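Local coordinates for Alr4995 protein (Nostoc sp., PDB 6LRF) that probably works as a bifunctional enzyme, joining an arginine dihydrolase of the guanidino-group-modifying family to an ornithine cyclodeaminase, at residues 4-14 and 52-61; 129-138 and 154-164. All blocks are in the same frame, centred on the assembly; numbering follows the deposited sequence.

Contact 1 (4-14 and 52-61)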
loop_
_atom_site.group_PDB
_atom_site.type_symbol
_atom_site.label_atom_id
_atom_site.label_comp_id
_atom_site.label_asym_id
_atom_site.label_seq_id
_atom_site.Cartn_x
_atom_site.Cartn_y
_atom_site.Cartn_z
ATOM N N ARG B 4 36.471 7.687 56.403
ATOM C CA ARG B 4 35.602 6.804 57.192
ATOM C C ARG B 4 34.144 6.793 56.703
ATOM O O ARG B 4 33.211 7.100 57.463
ATOM C CB ARG B 4 35.634 7.209 58.670
ATOM C CG ARG B 4 37.025 7.184 59.289
ATOM C CD ARG B 4 36.972 6.802 60.774
ATOM N NE ARG B 4 36.230 7.764 61.590
ATOM C CZ ARG B 4 35.065 7.510 62.178
ATOM N NH1 ARG B 4 34.477 8.455 62.897
ATOM N NH2 ARG B 4 34.494 6.312 62.057
ATOM N N ILE B 5 33.952 6.404 55.448
ATOM C CA ILE B 5 32.633 6.411 54.811
ATOM C C ILE B 5 31.732 5.272 55.311
ATOM O O ILE B 5 32.184 4.139 55.459
ATOM C CB ILE B 5 32.778 6.323 53.267
ATOM C CG1 ILE B 5 33.625 7.493 52.751
ATOM C CG2 ILE B 5 31.416 6.315 52.586
ATOM C CD1 ILE B 5 33.927 7.435 51.264
ATOM N N ARG B 6 30.462 5.584 55.578
ATOM C CA ARG B 6 29.496 4.581 56.031
ATOM C C ARG B 6 28.418 4.301 54.981
ATOM O O ARG B 6 27.882 5.224 54.370
ATOM C CB ARG B 6 28.814 5.028 57.330
ATOM C CG ARG B 6 29.758 5.547 58.410
ATOM C CD ARG B 6 28.979 5.962 59.662
ATOM N NE ARG B 6 28.437 4.824 60.402
ATOM C CZ ARG B 6 29.062 4.230 61.418
ATOM N NH1 ARG B 6 30.267 4.654 61.810
ATOM N NH2 ARG B 6 28.484 3.204 62.036
ATOM N N PHE B 7 28.096 3.025 54.799
ATOM C CA PHE B 7 26.975 2.591 53.964
ATOM C C PHE B 7 25.978 1.826 54.803
ATOM O O PHE B 7 26.361 1.101 55.718
ATOM C CB PHE B 7 27.437 1.698 52.813
ATOM C CG PHE B 7 28.233 2.416 51.774
ATOM C CD1 PHE B 7 27.608 2.952 50.651
ATOM C CD2 PHE B 7 29.608 2.560 51.917
ATOM C CE1 PHE B 7 28.338 3.626 49.680
ATOM C CE2 PHE B 7 30.358 3.229 50.950
ATOM C CZ PHE B 7 29.718 3.764 49.823
ATOM N N LEU B 8 24.700 1.989 54.486
ATOM C CA LEU B 8 23.645 1.228 55.134
ATOM C C LEU B 8 23.218 0.074 54.243
ATOM O O LEU B 8 22.965 0.284 53.055
ATOM C CB LEU B 8 22.458 2.124 55.413
ATOM C CG LEU B 8 21.255 1.449 56.029
ATOM C CD1 LEU B 8 21.643 0.952 57.409
ATOM C CD2 LEU B 8 20.147 2.454 56.089
HETATM N N MSE B 9 23.149 -1.135 54.799
HETATM C CA MSE B 9 22.634 -2.290 54.058
HETATM C C MSE B 9 21.609 -3.052 54.880
HETATM O O MSE B 9 21.291 -2.676 56.001
HETATM C CB MSE B 9 23.765 -3.231 53.645
HETATM C CG MSE B 9 24.765 -2.587 52.714
HETATM SE SE MSE B 9 26.154 -3.804 52.021
HETATM C CE MSE B 9 25.027 -5.049 50.990
ATOM N N CYS B 10 21.070 -4.116 54.310
ATOM C CA CYS B 10 20.109 -4.924 55.028
ATOM C C CYS B 10 20.181 -6.340 54.494
ATOM O O CYS B 10 19.956 -6.572 53.295
ATOM C CB CYS B 10 18.700 -4.353 54.896
ATOM S SG CYS B 10 17.431 -5.289 55.755
ATOM N N PRO B 11 20.523 -7.292 55.379
ATOM C CA PRO B 11 20.724 -8.694 55.002
ATOM C C PRO B 11 19.447 -9.350 54.463
ATOM O O PRO B 11 18.338 -8.984 54.859
ATOM C CB PRO B 11 21.187 -9.343 56.315
ATOM C CG PRO B 11 20.646 -8.465 57.384
ATOM C CD PRO B 11 20.725 -7.075 56.822
ATOM N N PRO B 12 19.613 -10.317 53.547
ATOM C CA PRO B 12 18.504 -10.965 52.837
ATOM C C PRO B 12 17.763 -12.033 53.634
ATOM O O PRO B 12 17.316 -13.003 53.022
ATOM C CB PRO B 12 19.200 -11.606 51.631
ATOM C CG PRO B 12 20.583 -11.856 52.094
ATOM C CD PRO B 12 20.925 -10.726 53.007
ATOM N N ASP B 13 17.617 -11.855 54.947
ATOM C CA ASP B 13 17.020 -12.880 55.817
ATOM C C ASP B 13 15.596 -13.271 55.392
ATOM O O ASP B 13 15.183 -14.419 55.577
ATOM C CB ASP B 13 17.009 -12.408 57.280
ATOM C CG ASP B 13 18.399 -12.430 57.931
ATOM O OD1 ASP B 13 19.414 -12.558 57.209
ATOM O OD2 ASP B 13 18.475 -12.309 59.176
ATOM N N HIS B 14 14.854 -12.325 54.822
ATOM C CA HIS B 14 13.488 -12.592 54.366
ATOM C C HIS B 14 13.259 -12.070 52.951
ATOM O O HIS B 14 12.177 -11.599 52.606
ATOM C CB HIS B 14 12.479 -11.981 55.333
ATOM C CG HIS B 14 12.737 -12.333 56.764
ATOM N ND1 HIS B 14 12.893 -11.383 57.751
ATOM C CD2 HIS B 14 12.883 -13.536 57.371
ATOM C CE1 HIS B 14 13.116 -11.984 58.907
ATOM N NE2 HIS B 14 13.118 -13.290 58.703
ATOM N N ALA B 52 35.043 0.368 53.449
ATOM C CA ALA B 52 34.179 1.289 54.168
ATOM C C ALA B 52 33.484 0.632 55.360
ATOM O O ALA B 52 33.557 -0.581 55.549
ATOM C CB ALA B 52 33.135 1.884 53.205
ATOM N N ILE B 53 32.797 1.459 56.145
ATOM C CA ILE B 53 31.999 1.016 57.280
ATOM C C ILE B 53 30.597 0.658 56.809
ATOM O O ILE B 53 30.009 1.392 56.009
ATOM C CB ILE B 53 31.907 2.122 58.366
ATOM C CG1 ILE B 53 33.304 2.578 58.807
ATOM C CG2 ILE B 53 31.066 1.665 59.555
ATOM C CD1 ILE B 53 33.293 3.875 59.654
ATOM N N VAL B 54 30.041 -0.447 57.296
ATOM C CA VAL B 54 28.688 -0.818 56.889
ATOM C C VAL B 54 27.780 -1.032 58.090
ATOM O O VAL B 54 28.013 -1.922 58.897
ATOM C CB VAL B 54 28.675 -2.103 56.009
ATOM C CG1 VAL B 54 27.244 -2.510 55.657
ATOM C CG2 VAL B 54 29.514 -1.911 54.748
ATOM N N ASP B 55 26.749 -0.201 58.207
ATOM C CA ASP B 55 25.693 -0.421 59.176
ATOM C C ASP B 55 24.615 -1.280 58.554
ATOM O O ASP B 55 24.489 -1.342 57.331
ATOM C CB ASP B 55 25.086 0.898 59.651
ATOM C CG ASP B 55 26.070 1.753 60.428
ATOM O OD1 ASP B 55 26.949 1.190 61.129
ATOM O OD2 ASP B 55 25.958 2.996 60.338
ATOM N N LEU B 56 23.829 -1.932 59.402
ATOM C CA LEU B 56 22.773 -2.811 58.938
ATOM C C LEU B 56 21.449 -2.435 59.578
ATOM O O LEU B 56 21.417 -2.082 60.751
ATOM C CB LEU B 56 23.113 -4.270 59.251
ATOM C CG LEU B 56 24.427 -4.834 58.698
ATOM C CD1 LEU B 56 24.598 -6.268 59.175
ATOM C CD2 LEU B 56 24.463 -4.782 57.172
ATOM N N VAL B 57 20.371 -2.485 58.789
ATOM C CA VAL B 57 18.996 -2.395 59.285
ATOM C C VAL B 57 18.581 -3.781 59.740
ATOM O O VAL B 57 19.029 -4.764 59.162
ATOM C CB VAL B 57 17.988 -1.929 58.187
ATOM C CG1 VAL B 57 16.574 -1.776 58.764
ATOM C CG2 VAL B 57 18.445 -0.646 57.513
ATOM N N THR B 58 17.721 -3.878 60.748
ATOM C CA THR B 58 17.197 -5.182 61.149
ATOM C C THR B 58 16.121 -5.668 60.185
ATOM O O THR B 58 15.052 -5.057 60.092
ATOM C CB THR B 58 16.605 -5.140 62.554
ATOM O OG1 THR B 58 17.607 -4.701 63.474
ATOM C CG2 THR B 58 16.114 -6.512 62.946
ATOM N N PRO B 59 16.397 -6.771 59.467
ATOM C CA PRO B 59 15.435 -7.316 58.497
ATOM C C PRO B 59 14.102 -7.658 59.147
ATOM O O PRO B 59 14.049 -7.974 60.330
ATOM C CB PRO B 59 16.133 -8.577 57.963
ATOM C CG PRO B 59 17.220 -8.879 58.946
ATOM C CD PRO B 59 17.634 -7.568 59.530
ATOM N N GLN B 60 13.029 -7.566 58.375
ATOM C CA GLN B 60 11.696 -7.805 58.899
ATOM C C GLN B 60 10.942 -8.772 57.985
ATOM O O GLN B 60 10.964 -8.622 56.759
ATOM C CB GLN B 60 10.933 -6.487 59.037
ATOM C CG GLN B 60 11.657 -5.424 59.871
ATOM C CD GLN B 60 11.663 -5.739 61.356
ATOM O OE1 GLN B 60 10.707 -6.311 61.883
ATOM N NE2 GLN B 60 12.737 -5.357 62.043
ATOM N N LYS B 61 10.297 -9.773 58.580
ATOM C CA LYS B 61 9.467 -10.700 57.820
ATOM C C LYS B 61 8.340 -9.932 57.143
ATOM O O LYS B 61 7.690 -9.091 57.777
ATOM C CB LYS B 61 8.881 -11.793 58.723
ATOM C CG LYS B 61 9.802 -12.977 59.038
ATOM C CD LYS B 61 9.051 -14.312 58.848
ATOM C CE LYS B 61 9.585 -15.469 59.712
ATOM N NZ LYS B 61 11.040 -15.405 60.027
#
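R6 and D55 join across the strands in a salt bridge. The guanidinium comes at the carboxylate side-on: NE of R6 gives a hydrogen bond to OD2 of D55 at 3.1 Å, with the oxygen almost in the guanidinium plane, and NH2 of R6 reaches the syn lone pair of OD1 of D55 at 2.7 Å. The two flat groups are turned 39° apart. A bend at chi3 (71°) swings the R6 guanidinium back toward the neighbouring strand, where CG2 of I53 lies over one of its faces. A long arginine suits this partly exposed position: its charge pairs with D55 while its flat face rests on an aliphatic branch.

Backbone bonds hold the strands in parallel register. I53 N and D55 N donate to I5 O and F7 O, F7 N and M9 N to I53 O and D55 O, and V57 N reaches M9 O at 2.9 Å. With helix 34-49 between them, the parallel strands 6-9 and 53-56 make a beta-alpha-beta unit, consistent with the alpha/beta propeller of guanidino-group-modifying enzymes.

Apolar contacts line the face of F7 and M9 and the far end of the face of R6, L8 and D55. On the first, small A52 lets the F7 ring edge approach its CB, and CG of the selenomethionine M9 packs on CG1 of V54 at 3.8 Å; M9 also touches W41 and L44 of the helix. On the second, CD1 of L8 meets CG2 of V57 at 3.6 Å.

Beyond the strands, the compact, rigid rings of P11 and P59 meet CG to CG at about a right angle. The H14 ring takes a CH-pi contact from K61, whose CG stands 3.4 Å from the ring centroid, over the face opposite CB of D13.

Contact 2 (129-138 and 154-164); sequences GRWLWAGYGF and IEVLSLRLIDE
CD1 of L157 sits in the angle between two indoles, over a face of each, making CH-pi contacts with the five-membered ring of W131 (3.8 Å to its centroid) and the six-membered ring of W133 (3.9 Å). W131 has chi1 at 50°, which puts CG between the backbone N and the carbonyl carbon and turns a face of the indole to L157. The branched end of a leucine can set one methyl against both rings at once. L159 extends the packing, its CD1 3.8 Å from CE3 of W133. On the other face L132 and V156 lie side by side, and CB of A134 meets CG1 of V156.

The Y136 ring lies over the aliphatic part of R160, whose CG makes a CH-pi contact 4.2 Å from the ring centroid; a tyrosine suits this place because its OH can also hydrogen-bond to G311 O.

Six backbone bonds keep the strands parallel, and a water joins R130 O to E155 N.

Strands 132-136 and 155-160, with helix 145-152 between them, form a beta-alpha-beta crossover. That helix packs on the face of L132, A134 and V156; helix 190-199 takes the face of W133, L157 and L159, while strands 123-125 and 280-292 flank the pair.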
loop_
_atom_site.group_PDB
_atom_site.type_symbol
_atom_site.label_atom_id
_atom_site.label_comp_id
_atom_site.label_asym_id
_atom_site.label_seq_id
_atom_site.Cartn_x
_atom_site.Cartn_y
_atom_site.Cartn_z
ATOM N N GLY B 129 29.492 17.163 45.126
ATOM C CA GLY B 129 28.451 17.772 45.942
ATOM C C GLY B 129 27.869 19.089 45.450
ATOM O O GLY B 129 27.347 19.876 46.256
ATOM N N ARG B 130 27.936 19.336 44.140
ATOM C CA ARG B 130 27.530 20.638 43.593
ATOM C C ARG B 130 26.012 20.777 43.446
ATOM O O ARG B 130 25.453 21.867 43.623
ATOM C CB ARG B 130 28.219 20.869 42.243
ATOM C CG ARG B 130 29.760 20.956 42.352
ATOM C CD ARG B 130 30.421 20.904 40.980
ATOM N NE ARG B 130 30.195 19.620 40.322
ATOM C CZ ARG B 130 30.316 19.425 39.013
ATOM N NH1 ARG B 130 30.662 20.439 38.226
ATOM N NH2 ARG B 130 30.086 18.223 38.486
ATOM N N TRP B 131 25.353 19.671 43.116
ATOM C CA TRP B 131 23.903 19.666 42.950
ATOM C C TRP B 131 23.361 18.263 43.152
ATOM O O TRP B 131 24.130 17.298 43.294
ATOM C CB TRP B 131 23.503 20.183 41.559
ATOM C CG TRP B 131 24.252 19.504 40.446
ATOM C CD1 TRP B 131 24.112 18.204 40.018
ATOM C CD2 TRP B 131 25.271 20.087 39.627
ATOM N NE1 TRP B 131 24.992 17.949 38.986
ATOM C CE2 TRP B 131 25.709 19.089 38.726
ATOM C CE3 TRP B 131 25.854 21.358 39.567
ATOM C CZ2 TRP B 131 26.699 19.328 37.777
ATOM C CZ3 TRP B 131 26.839 21.590 38.632
ATOM C CH2 TRP B 131 27.250 20.581 37.746
ATOM N N LEU B 132 22.035 18.161 43.166
ATOM C CA LEU B 132 21.334 16.886 43.255
ATOM C C LEU B 132 20.586 16.579 41.949
ATOM O O LEU B 132 19.795 17.399 41.469
ATOM C CB LEU B 132 20.337 16.902 44.420
ATOM C CG LEU B 132 19.451 15.664 44.522
ATOM C CD1 LEU B 132 20.291 14.475 44.926
ATOM C CD2 LEU B 132 18.302 15.887 45.504
ATOM N N TRP B 133 20.837 15.401 41.393
ATOM C CA TRP B 133 20.074 14.891 40.266
ATOM C C TRP B 133 18.847 14.152 40.780
ATOM O O TRP B 133 18.999 13.184 41.506
ATOM C CB TRP B 133 20.914 13.926 39.430
ATOM C CG TRP B 133 22.217 14.467 38.833
ATOM C CD1 TRP B 133 23.490 14.257 39.298
ATOM C CD2 TRP B 133 22.356 15.218 37.620
ATOM N NE1 TRP B 133 24.409 14.860 38.466
ATOM C CE2 TRP B 133 23.739 15.452 37.426
ATOM C CE3 TRP B 133 21.443 15.730 36.684
ATOM C CZ2 TRP B 133 24.231 16.177 36.338
ATOM C CZ3 TRP B 133 21.934 16.444 35.601
ATOM C CH2 TRP B 133 23.315 16.664 35.439
ATOM N N ALA B 134 17.642 14.571 40.400
ATOM C CA ALA B 134 16.434 13.857 40.831
ATOM C C ALA B 134 15.644 13.309 39.659
ATOM O O ALA B 134 15.314 14.049 38.734
ATOM C CB ALA B 134 15.535 14.765 41.652
ATOM N N GLY B 135 15.274 12.036 39.736
ATOM C CA GLY B 135 14.473 11.407 38.692
ATOM C C GLY B 135 12.974 11.542 38.900
ATOM O O GLY B 135 12.505 11.780 40.018
ATOM N N TYR B 136 12.215 11.450 37.813
ATOM C CA TYR B 136 10.765 11.319 37.908
ATOM C C TYR B 136 10.332 10.571 36.669
ATOM O O TYR B 136 11.120 10.418 35.743
ATOM C CB TYR B 136 10.050 12.678 38.034
ATOM C CG TYR B 136 10.052 13.544 36.787
ATOM C CD1 TYR B 136 11.188 14.240 36.406
ATOM C CD2 TYR B 136 8.913 13.661 35.994
ATOM C CE1 TYR B 136 11.197 15.032 35.263
ATOM C CE2 TYR B 136 8.906 14.452 34.848
ATOM C CZ TYR B 136 10.050 15.137 34.484
ATOM O OH TYR B 136 10.059 15.932 33.343
ATOM N N GLY B 137 9.102 10.078 36.666
ATOM C CA GLY B 137 8.575 9.383 35.511
ATOM C C GLY B 137 7.828 8.110 35.864
ATOM O O GLY B 137 6.904 7.736 35.156
ATOM N N PHE B 138 8.224 7.443 36.946
ATOM C CA PHE B 138 7.611 6.172 37.335
ATOM C C PHE B 138 7.329 6.067 38.827
ATOM O O PHE B 138 6.245 5.665 39.242
ATOM C CB PHE B 138 8.507 4.999 36.917
ATOM C CG PHE B 138 8.630 4.838 35.431
ATOM C CD1 PHE B 138 7.577 4.317 34.690
ATOM C CD2 PHE B 138 9.793 5.211 34.767
ATOM C CE1 PHE B 138 7.684 4.168 33.319
ATOM C CE2 PHE B 138 9.894 5.070 33.395
ATOM C CZ PHE B 138 8.834 4.541 32.676
ATOM N N ILE B 154 19.879 22.584 48.534
ATOM C CA ILE B 154 20.725 22.226 47.403
ATOM C C ILE B 154 20.020 22.462 46.068
ATOM O O ILE B 154 18.793 22.459 46.014
ATOM C CB ILE B 154 21.176 20.752 47.505
ATOM C CG1 ILE B 154 22.310 20.475 46.523
ATOM C CG2 ILE B 154 20.006 19.800 47.300
ATOM C CD1 ILE B 154 23.171 19.307 46.890
ATOM N N GLU B 155 20.798 22.700 45.007
ATOM C CA GLU B 155 20.261 22.812 43.648
ATOM C C GLU B 155 19.817 21.449 43.125
ATOM O O GLU B 155 20.613 20.515 43.081
ATOM C CB GLU B 155 21.297 23.406 42.685
ATOM C CG GLU B 155 20.805 23.503 41.237
ATOM C CD GLU B 155 21.875 24.008 40.273
ATOM O OE1 GLU B 155 22.975 23.421 40.234
ATOM O OE2 GLU B 155 21.613 24.991 39.556
ATOM N N VAL B 156 18.549 21.340 42.729
ATOM C CA VAL B 156 17.999 20.065 42.256
ATOM C C VAL B 156 17.753 20.105 40.752
ATOM O O VAL B 156 17.053 20.976 40.259
ATOM C CB VAL B 156 16.683 19.712 42.982
ATOM C CG1 VAL B 156 16.018 18.476 42.358
ATOM C CG2 VAL B 156 16.957 19.470 44.461
ATOM N N LEU B 157 18.348 19.157 40.038
ATOM C CA LEU B 157 18.188 19.035 38.593
ATOM C C LEU B 157 17.273 17.873 38.241
ATOM O O LEU B 157 17.602 16.727 38.536
ATOM C CB LEU B 157 19.553 18.830 37.934
ATOM C CG LEU B 157 20.597 19.912 38.185
ATOM C CD1 LEU B 157 21.850 19.608 37.388
ATOM C CD2 LEU B 157 20.034 21.275 37.816
ATOM N N SER B 158 16.134 18.154 37.606
ATOM C CA SER B 158 15.142 17.104 37.348
ATOM C C SER B 158 15.408 16.368 36.043
ATOM O O SER B 158 15.611 17.003 35.002
ATOM C CB SER B 158 13.731 17.698 37.322
ATOM O OG SER B 158 13.458 18.400 38.528
ATOM N N LEU B 159 15.391 15.038 36.095
ATOM C CA LEU B 159 15.567 14.197 34.904
ATOM C C LEU B 159 14.354 13.304 34.718
ATOM O O LEU B 159 13.882 12.687 35.689
ATOM C CB LEU B 159 16.824 13.319 35.009
ATOM C CG LEU B 159 18.169 14.011 35.208
ATOM C CD1 LEU B 159 19.269 12.958 35.394
ATOM C CD2 LEU B 159 18.517 14.925 34.038
ATOM N N ARG B 160 13.849 13.213 33.482
ATOM C CA ARG B 160 12.700 12.348 33.233
ATOM C C ARG B 160 13.111 10.976 32.716
ATOM O O ARG B 160 13.849 10.856 31.734
ATOM C CB ARG B 160 11.723 12.980 32.244
ATOM C CG ARG B 160 10.487 12.117 32.073
ATOM C CD ARG B 160 9.654 12.525 30.886
ATOM N NE ARG B 160 8.461 11.698 30.832
ATOM C CZ ARG B 160 7.562 11.759 29.858
ATOM N NH1 ARG B 160 7.737 12.608 28.857
ATOM N NH2 ARG B 160 6.497 10.972 29.896
ATOM N N LEU B 161 12.608 9.946 33.393
ATOM C CA LEU B 161 12.815 8.561 33.014
ATOM C C LEU B 161 11.701 8.125 32.082
ATOM O O LEU B 161 10.537 8.346 32.402
ATOM C CB LEU B 161 12.832 7.659 34.257
ATOM C CG LEU B 161 13.910 7.925 35.308
ATOM C CD1 LEU B 161 13.541 7.262 36.637
ATOM C CD2 LEU B 161 15.263 7.431 34.806
ATOM N N ILE B 162 12.051 7.471 30.969
ATOM C CA ILE B 162 11.068 7.107 29.933
ATOM C C ILE B 162 11.055 5.629 29.571
ATOM O O ILE B 162 10.219 5.196 28.789
ATOM C CB ILE B 162 11.315 7.887 28.634
ATOM C CG1 ILE B 162 12.733 7.606 28.131
ATOM C CG2 ILE B 162 11.115 9.374 28.860
ATOM C CD1 ILE B 162 13.046 8.235 26.809
ATOM N N ASP B 163 11.989 4.866 30.128
ATOM C CA ASP B 163 12.083 3.428 29.881
ATOM C C ASP B 163 11.742 2.658 31.163
ATOM O O ASP B 163 12.479 2.719 32.153
ATOM C CB ASP B 163 13.492 3.068 29.390
ATOM C CG ASP B 163 13.595 1.628 28.875
ATOM O OD1 ASP B 163 12.937 0.724 29.437
ATOM O OD2 ASP B 163 14.353 1.398 27.903
ATOM N N GLU B 164 10.640 1.917 31.132
ATOM C CA GLU B 164 10.124 1.260 32.323
ATOM C C GLU B 164 11.098 0.242 32.940
ATOM O O GLU B 164 10.990 -0.083 34.121
ATOM C CB GLU B 164 8.797 0.585 31.995
ATOM C CG GLU B 164 8.030 0.127 33.214
ATOM C CD GLU B 164 6.919 -0.851 32.870
ATOM O OE1 GLU B 164 6.849 -1.295 31.695
ATOM O OE2 GLU B 164 6.117 -1.173 33.778
HETATM O O HOH W 1 23.713 23.754 45.129
#

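From the N terminus, strand 6-9 leads through helix 34-49 to strand 53-56, and contact 1 closes this first loop, with 37 residues between its segments. Farther along, strand 132-136 passes through helix 145-152 to strand 155-160, where contact 2 closes a shorter loop. The two follow in series, neither nesting nor crossing, and their nearest atoms stay about 12 Å apart. Each ties a parallel strand pair into a different mixed sheet. The sheet of contact 1 gains the antiparallel strand 267-268 from much later in the chain, whereas strand 155-160 of contact 2 runs beside strand 280-292, which carries that sheet on to strands 329-337 and 313-320.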